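Local coordinates for vinylacetyl-CoA Delta-isomerase (Nitrosopumilus maritimus SCM1, PDB 6VJR), which probably acts as a vinylacetyl-CoA Delta-isomerase and 4-hydroxybutyryl-CoA dehydratase, using FAD and a [4Fe-4S] cluster, at residues P200-V214 with K268-V282. Sequence-based numbering, arbitrary orientation.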
loop_
_atom_site.group_PDB
_atom_site.type_symbol
_atom_site.label_atom_id
_atom_site.label_comp_id
_atom_site.label_asym_id
_atom_site.label_seq_id
_atom_site.Cartn_x
_atom_site.Cartn_y
_atom_site.Cartn_z
ATOM N N PRO A 200 -22.603 19.770 -20.704
ATOM C CA PRO A 200 -22.296 18.448 -21.251
ATOM C C PRO A 200 -21.206 17.769 -20.434
ATOM O O PRO A 200 -20.354 18.431 -19.839
ATOM C CB PRO A 200 -21.902 18.711 -22.688
ATOM C CG PRO A 200 -21.532 20.175 -22.684
ATOM C CD PRO A 200 -22.238 20.873 -21.597
ATOM N N THR A 201 -21.247 16.442 -20.403
ATOM C CA THR A 201 -20.361 15.682 -19.525
ATOM C C THR A 201 -19.216 14.936 -20.220
ATOM O O THR A 201 -18.413 14.293 -19.522
ATOM C CB THR A 201 -21.180 14.687 -18.710
ATOM O OG1 THR A 201 -20.350 14.254 -17.622
ATOM C CG2 THR A 201 -21.569 13.472 -19.518
ATOM N N ILE A 202 -19.139 14.977 -21.549
ATOM C CA ILE A 202 -18.248 14.123 -22.328
ATOM C C ILE A 202 -17.849 14.907 -23.570
ATOM O O ILE A 202 -18.564 15.819 -23.975
ATOM C CB ILE A 202 -19.005 12.827 -22.671
ATOM C CG1 ILE A 202 -18.174 11.803 -23.333
ATOM C CG2 ILE A 202 -20.256 13.110 -23.505
ATOM C CD1 ILE A 202 -18.830 10.431 -23.319
ATOM N N ARG A 203 -16.689 14.562 -24.139
ATOM C CA ARG A 203 -16.332 14.995 -25.474
ATOM C C ARG A 203 -17.500 14.671 -26.404
ATOM O O ARG A 203 -18.088 13.579 -26.348
ATOM C CB ARG A 203 -15.083 14.238 -25.935
ATOM C CG ARG A 203 -14.511 14.652 -27.281
ATOM C CD ARG A 203 -13.240 13.852 -27.572
ATOM N NE ARG A 203 -12.867 14.083 -28.971
ATOM C CZ ARG A 203 -13.391 13.463 -30.040
ATOM N NH1 ARG A 203 -13.196 13.987 -31.233
ATOM N NH2 ARG A 203 -14.153 12.378 -29.923
ATOM N N LEU A 204 -17.780 15.606 -27.308
ATOM C CA LEU A 204 -18.866 15.452 -28.269
ATOM C C LEU A 204 -18.294 15.485 -29.677
ATOM O O LEU A 204 -17.411 16.282 -29.954
ATOM C CB LEU A 204 -19.883 16.577 -28.099
ATOM C CG LEU A 204 -20.611 16.635 -26.754
ATOM C CD1 LEU A 204 -21.542 17.857 -26.714
ATOM C CD2 LEU A 204 -21.352 15.376 -26.372
ATOM N N THR A 205 -18.830 14.618 -30.539
ATOM C CA THR A 205 -18.550 14.643 -31.949
ATOM C C THR A 205 -19.650 15.420 -32.691
ATOM O O THR A 205 -20.681 15.859 -32.152
ATOM C CB THR A 205 -18.402 13.218 -32.483
ATOM O OG1 THR A 205 -19.717 12.668 -32.500
ATOM C CG2 THR A 205 -17.452 12.375 -31.651
ATOM N N GLU A 206 -19.424 15.607 -33.980
ATOM C CA GLU A 206 -20.403 16.317 -34.792
ATOM C C GLU A 206 -21.785 15.645 -34.740
ATOM O O GLU A 206 -22.801 16.334 -34.759
ATOM C CB GLU A 206 -19.913 16.487 -36.229
ATOM C CG GLU A 206 -20.866 17.331 -37.066
ATOM C CD GLU A 206 -20.366 17.636 -38.472
ATOM O OE1 GLU A 206 -21.082 18.349 -39.216
ATOM O OE2 GLU A 206 -19.259 17.166 -38.822
ATOM N N SER A 207 -21.818 14.304 -34.649
ATOM C CA SER A 207 -23.077 13.581 -34.540
ATOM C C SER A 207 -23.811 13.891 -33.223
ATOM O O SER A 207 -25.002 13.572 -33.088
ATOM C CB SER A 207 -22.852 12.083 -34.708
ATOM O OG SER A 207 -22.207 11.508 -33.578
ATOM N N ASP A 208 -23.101 14.491 -32.247
ATOM C CA ASP A 208 -23.650 14.780 -30.931
ATOM C C ASP A 208 -24.006 16.258 -30.762
ATOM O O ASP A 208 -24.143 16.718 -29.632
ATOM C CB ASP A 208 -22.664 14.358 -29.849
ATOM C CG ASP A 208 -22.166 12.921 -29.906
ATOM O OD1 ASP A 208 -23.033 12.049 -29.959
ATOM O OD2 ASP A 208 -20.910 12.705 -29.876
ATOM N N LYS A 209 -24.144 17.002 -31.861
ATOM C CA LYS A 209 -24.387 18.444 -31.835
ATOM C C LYS A 209 -25.579 18.815 -30.944
ATOM O O LYS A 209 -25.533 19.812 -30.241
ATOM C CB LYS A 209 -24.584 18.901 -33.291
ATOM C CG LYS A 209 -24.635 20.364 -33.486
ATOM C CD LYS A 209 -24.527 20.775 -34.953
ATOM C CE LYS A 209 -25.879 20.824 -35.632
ATOM N NZ LYS A 209 -25.865 21.152 -37.064
ATOM N N ASP A 210 -26.668 18.029 -30.982
ATOM C CA ASP A 210 -27.868 18.333 -30.209
ATOM C C ASP A 210 -27.612 18.343 -28.695
ATOM O O ASP A 210 -28.389 18.907 -27.932
ATOM C CB ASP A 210 -28.993 17.376 -30.547
ATOM C CG ASP A 210 -29.593 17.542 -31.927
ATOM O OD1 ASP A 210 -29.190 18.499 -32.638
ATOM O OD2 ASP A 210 -30.443 16.699 -32.285
ATOM N N TRP A 211 -26.543 17.672 -28.254
ATOM C CA TRP A 211 -26.188 17.557 -26.856
ATOM C C TRP A 211 -25.196 18.639 -26.428
ATOM O O TRP A 211 -24.848 18.708 -25.261
ATOM C CB TRP A 211 -25.633 16.148 -26.578
ATOM C CG TRP A 211 -26.652 15.049 -26.682
ATOM C CD1 TRP A 211 -27.355 14.518 -25.654
ATOM C CD2 TRP A 211 -27.078 14.327 -27.869
ATOM N NE1 TRP A 211 -28.191 13.529 -26.095
ATOM C CE2 TRP A 211 -28.035 13.369 -27.438
ATOM C CE3 TRP A 211 -26.747 14.376 -29.227
ATOM C CZ2 TRP A 211 -28.650 12.481 -28.309
ATOM C CZ3 TRP A 211 -27.342 13.479 -30.090
ATOM C CH2 TRP A 211 -28.291 12.561 -29.640
ATOM N N ALA A 212 -24.786 19.531 -27.347
ATOM C CA ALA A 212 -23.867 20.607 -27.032
ATOM C C ALA A 212 -24.650 21.818 -26.514
ATOM O O ALA A 212 -24.878 22.810 -27.216
ATOM C CB ALA A 212 -23.011 20.957 -28.226
ATOM N N ILE A 213 -25.160 21.691 -25.284
ATOM C CA ILE A 213 -25.996 22.713 -24.657
ATOM C C ILE A 213 -25.467 22.989 -23.253
ATOM O O ILE A 213 -25.293 22.083 -22.433
ATOM C CB ILE A 213 -27.482 22.304 -24.648
ATOM C CG1 ILE A 213 -28.375 23.340 -23.955
ATOM C CG2 ILE A 213 -27.693 20.906 -24.077
ATOM C CD1 ILE A 213 -28.419 24.688 -24.650
ATOM N N VAL A 214 -25.227 24.279 -22.993
ATOM C CA VAL A 214 -25.031 24.800 -21.656
ATOM C C VAL A 214 -26.095 25.847 -21.402
ATOM O O VAL A 214 -26.244 26.770 -22.204
ATOM C CB VAL A 214 -23.645 25.445 -21.446
ATOM C CG1 VAL A 214 -23.534 26.074 -20.046
ATOM C CG2 VAL A 214 -22.534 24.417 -21.693
ATOM N N LYS A 268 -29.746 32.952 -21.139
ATOM C CA LYS A 268 -29.218 31.997 -20.177
ATOM C C LYS A 268 -28.570 30.813 -20.888
ATOM O O LYS A 268 -28.260 29.810 -20.242
ATOM C CB LYS A 268 -30.326 31.547 -19.213
ATOM C CG LYS A 268 -30.972 32.610 -18.351
ATOM C CD LYS A 268 -30.076 33.163 -17.271
ATOM C CE LYS A 268 -30.732 34.127 -16.348
ATOM N NZ LYS A 268 -30.999 35.368 -17.043
ATOM N N VAL A 269 -28.400 30.907 -22.219
ATOM C CA VAL A 269 -27.756 29.846 -22.999
ATOM C C VAL A 269 -26.289 30.231 -23.254
ATOM O O VAL A 269 -26.008 31.274 -23.843
ATOM C CB VAL A 269 -28.501 29.603 -24.323
ATOM C CG1 VAL A 269 -27.744 28.728 -25.304
ATOM C CG2 VAL A 269 -29.898 29.058 -24.091
ATOM N N PHE A 270 -25.363 29.379 -22.796
ATOM C CA PHE A 270 -23.941 29.672 -22.844
ATOM C C PHE A 270 -23.175 28.785 -23.836
ATOM O O PHE A 270 -21.954 28.912 -23.960
ATOM C CB PHE A 270 -23.343 29.622 -21.440
ATOM C CG PHE A 270 -24.089 30.385 -20.355
ATOM C CD1 PHE A 270 -24.580 31.663 -20.603
ATOM C CD2 PHE A 270 -24.305 29.827 -19.103
ATOM C CE1 PHE A 270 -25.276 32.352 -19.631
ATOM C CE2 PHE A 270 -24.984 30.539 -18.132
ATOM C CZ PHE A 270 -25.460 31.799 -18.396
ATOM N N MET A 271 -23.866 27.870 -24.512
ATOM C CA MET A 271 -23.323 27.042 -25.579
ATOM C C MET A 271 -24.538 26.479 -26.307
ATOM O O MET A 271 -25.465 25.985 -25.664
ATOM C CB MET A 271 -22.483 25.871 -25.043
ATOM C CG MET A 271 -22.004 24.838 -26.121
ATOM S SD MET A 271 -21.323 23.328 -25.438
ATOM C CE MET A 271 -19.741 23.991 -24.900
ATOM N N HIS A 272 -24.482 26.494 -27.630
ATOM C CA HIS A 272 -25.606 26.057 -28.443
ATOM C C HIS A 272 -25.078 25.453 -29.749
ATOM O O HIS A 272 -25.042 26.135 -30.763
ATOM C CB HIS A 272 -26.557 27.231 -28.698
ATOM C CG HIS A 272 -27.706 26.907 -29.602
ATOM N ND1 HIS A 272 -28.448 25.755 -29.524
ATOM C CD2 HIS A 272 -28.199 27.566 -30.655
ATOM C CE1 HIS A 272 -29.388 25.754 -30.460
ATOM N NE2 HIS A 272 -29.241 26.822 -31.170
ATOM N N GLY A 273 -24.611 24.202 -29.697
ATOM C CA GLY A 273 -24.219 23.455 -30.879
ATOM C C GLY A 273 -22.720 23.399 -31.178
ATOM O O GLY A 273 -22.323 22.686 -32.107
ATOM N N GLU A 274 -21.881 24.141 -30.436
ATOM C CA GLU A 274 -20.445 24.169 -30.682
ATOM C C GLU A 274 -19.789 22.989 -29.955
ATOM O O GLU A 274 -19.099 23.129 -28.943
ATOM C CB GLU A 274 -19.886 25.512 -30.236
ATOM C CG GLU A 274 -20.530 26.710 -30.930
ATOM C CD GLU A 274 -21.788 27.265 -30.291
ATOM O OE1 GLU A 274 -22.189 26.804 -29.188
ATOM O OE2 GLU A 274 -22.374 28.198 -30.931
ATOM N N TYR A 275 -20.053 21.809 -30.501
ATOM C CA TYR A 275 -19.721 20.542 -29.884
ATOM C C TYR A 275 -18.233 20.390 -29.601
ATOM O O TYR A 275 -17.873 19.664 -28.682
ATOM C CB TYR A 275 -20.196 19.411 -30.801
ATOM C CG TYR A 275 -19.570 19.404 -32.173
ATOM C CD1 TYR A 275 -18.396 18.701 -32.409
ATOM C CD2 TYR A 275 -20.153 20.087 -33.222
ATOM C CE1 TYR A 275 -17.803 18.697 -33.652
ATOM C CE2 TYR A 275 -19.578 20.080 -34.476
ATOM C CZ TYR A 275 -18.400 19.396 -34.682
ATOM O OH TYR A 275 -17.896 19.443 -35.940
ATOM N N GLU A 276 -17.396 21.023 -30.426
ATOM C CA GLU A 276 -15.958 20.909 -30.280
ATOM C C GLU A 276 -15.450 21.542 -28.989
ATOM O O GLU A 276 -14.294 21.300 -28.638
ATOM C CB GLU A 276 -15.226 21.460 -31.503
ATOM C CG GLU A 276 -15.236 22.974 -31.629
ATOM C CD GLU A 276 -16.436 23.673 -32.263
ATOM O OE1 GLU A 276 -16.164 24.792 -32.775
ATOM O OE2 GLU A 276 -17.599 23.153 -32.248
ATOM N N PHE A 277 -16.283 22.341 -28.286
ATOM C CA PHE A 277 -15.857 22.965 -27.041
ATOM C C PHE A 277 -16.339 22.203 -25.820
ATOM O O PHE A 277 -15.994 22.588 -24.704
ATOM C CB PHE A 277 -16.294 24.433 -26.947
ATOM C CG PHE A 277 -15.479 25.328 -27.857
ATOM C CD1 PHE A 277 -14.313 25.909 -27.385
ATOM C CD2 PHE A 277 -15.879 25.592 -29.168
ATOM C CE1 PHE A 277 -13.576 26.755 -28.202
ATOM C CE2 PHE A 277 -15.130 26.426 -29.985
ATOM C CZ PHE A 277 -13.982 26.990 -29.507
ATOM N N ALA A 278 -17.099 21.131 -26.012
ATOM C CA ALA A 278 -17.531 20.350 -24.862
ATOM C C ALA A 278 -16.343 19.798 -24.072
ATOM O O ALA A 278 -16.338 19.864 -22.837
ATOM C CB ALA A 278 -18.475 19.237 -25.247
ATOM N N SER A 279 -15.332 19.271 -24.770
ATOM C CA SER A 279 -14.179 18.686 -24.098
ATOM C C SER A 279 -13.422 19.768 -23.324
ATOM O O SER A 279 -12.980 19.528 -22.211
ATOM C CB SER A 279 -13.291 17.950 -25.071
ATOM O OG SER A 279 -12.815 18.849 -26.059
ATOM N N MET A 280 -13.340 20.991 -23.868
ATOM C CA MET A 280 -12.682 22.088 -23.151
ATOM C C MET A 280 -13.386 22.387 -21.814
ATOM O O MET A 280 -12.753 22.531 -20.751
ATOM C CB MET A 280 -12.653 23.354 -24.004
ATOM C CG MET A 280 -12.028 24.525 -23.317
ATOM S SD MET A 280 -12.032 26.059 -24.274
ATOM C CE MET A 280 -10.884 25.669 -25.603
ATOM N N LEU A 281 -14.725 22.440 -21.863
ATOM C CA LEU A 281 -15.490 22.766 -20.672
ATOM C C LEU A 281 -15.296 21.655 -19.645
ATOM O O LEU A 281 -15.118 21.930 -18.468
ATOM C CB LEU A 281 -16.963 22.965 -20.988
ATOM C CG LEU A 281 -17.841 23.266 -19.777
ATOM C CD1 LEU A 281 -17.366 24.541 -19.090
ATOM C CD2 LEU A 281 -19.282 23.372 -20.263
ATOM N N VAL A 282 -15.424 20.398 -20.063
ATOM C CA VAL A 282 -15.249 19.300 -19.099
ATOM C C VAL A 282 -13.848 19.298 -18.477
ATOM O O VAL A 282 -13.675 19.103 -17.274
ATOM C CB VAL A 282 -15.549 17.969 -19.782
ATOM C CG1 VAL A 282 -15.241 16.779 -18.903
ATOM C CG2 VAL A 282 -16.985 17.875 -20.282
HETATM O O HOH W 1 -15.919 18.147 -27.454
#
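F270 N reaches V214 O at 2.8 Å, and M271 N adds a weak bond to the same oxygen, so two residues face one: a classic beta bulge. V214, branched at CB, suits this spot because its methyls serve two neighbours: CG1 meets F270 CB near the ring edge, while CG2 packs on M271 CB. M271 O takes the return bond from V214 N (3.2 Å), and its unbranched thioether, extended through chi1 (173°) and chi2 (-168°), carries SD to 4.0 Å from A212 CB. G273 N closes the antiparallel ladder on A212 O, in the carbonyl plane; its positive phi is one that glycine adopts readily. The ladder joins strand 269-272, at the edge of a four-stranded mixed sheet, to strand 213-218, and the chain then leads into helix 278-292. In the turn between strand 269-272 and this helix, Y275, its CG set between backbone N and carbonyl carbon (chi1 61°), lays one ring face over E206 CA, 3.6 Å from the centroid, in a CH-pi contact. With an alanine here, E206 CA is likely to lose this aromatic cover and a gap to open beside T205. Small A278 lets L204 CD1 come to 3.7 Å from its CB, and a water links Y275 O and S279 N to L204 N. L281 CD2 touches V214 CG2 and P200 CD, and V282 CG2 lies 3.4 Å from P200 O, next to T201, whose side chain adjoins FAD-binding M147.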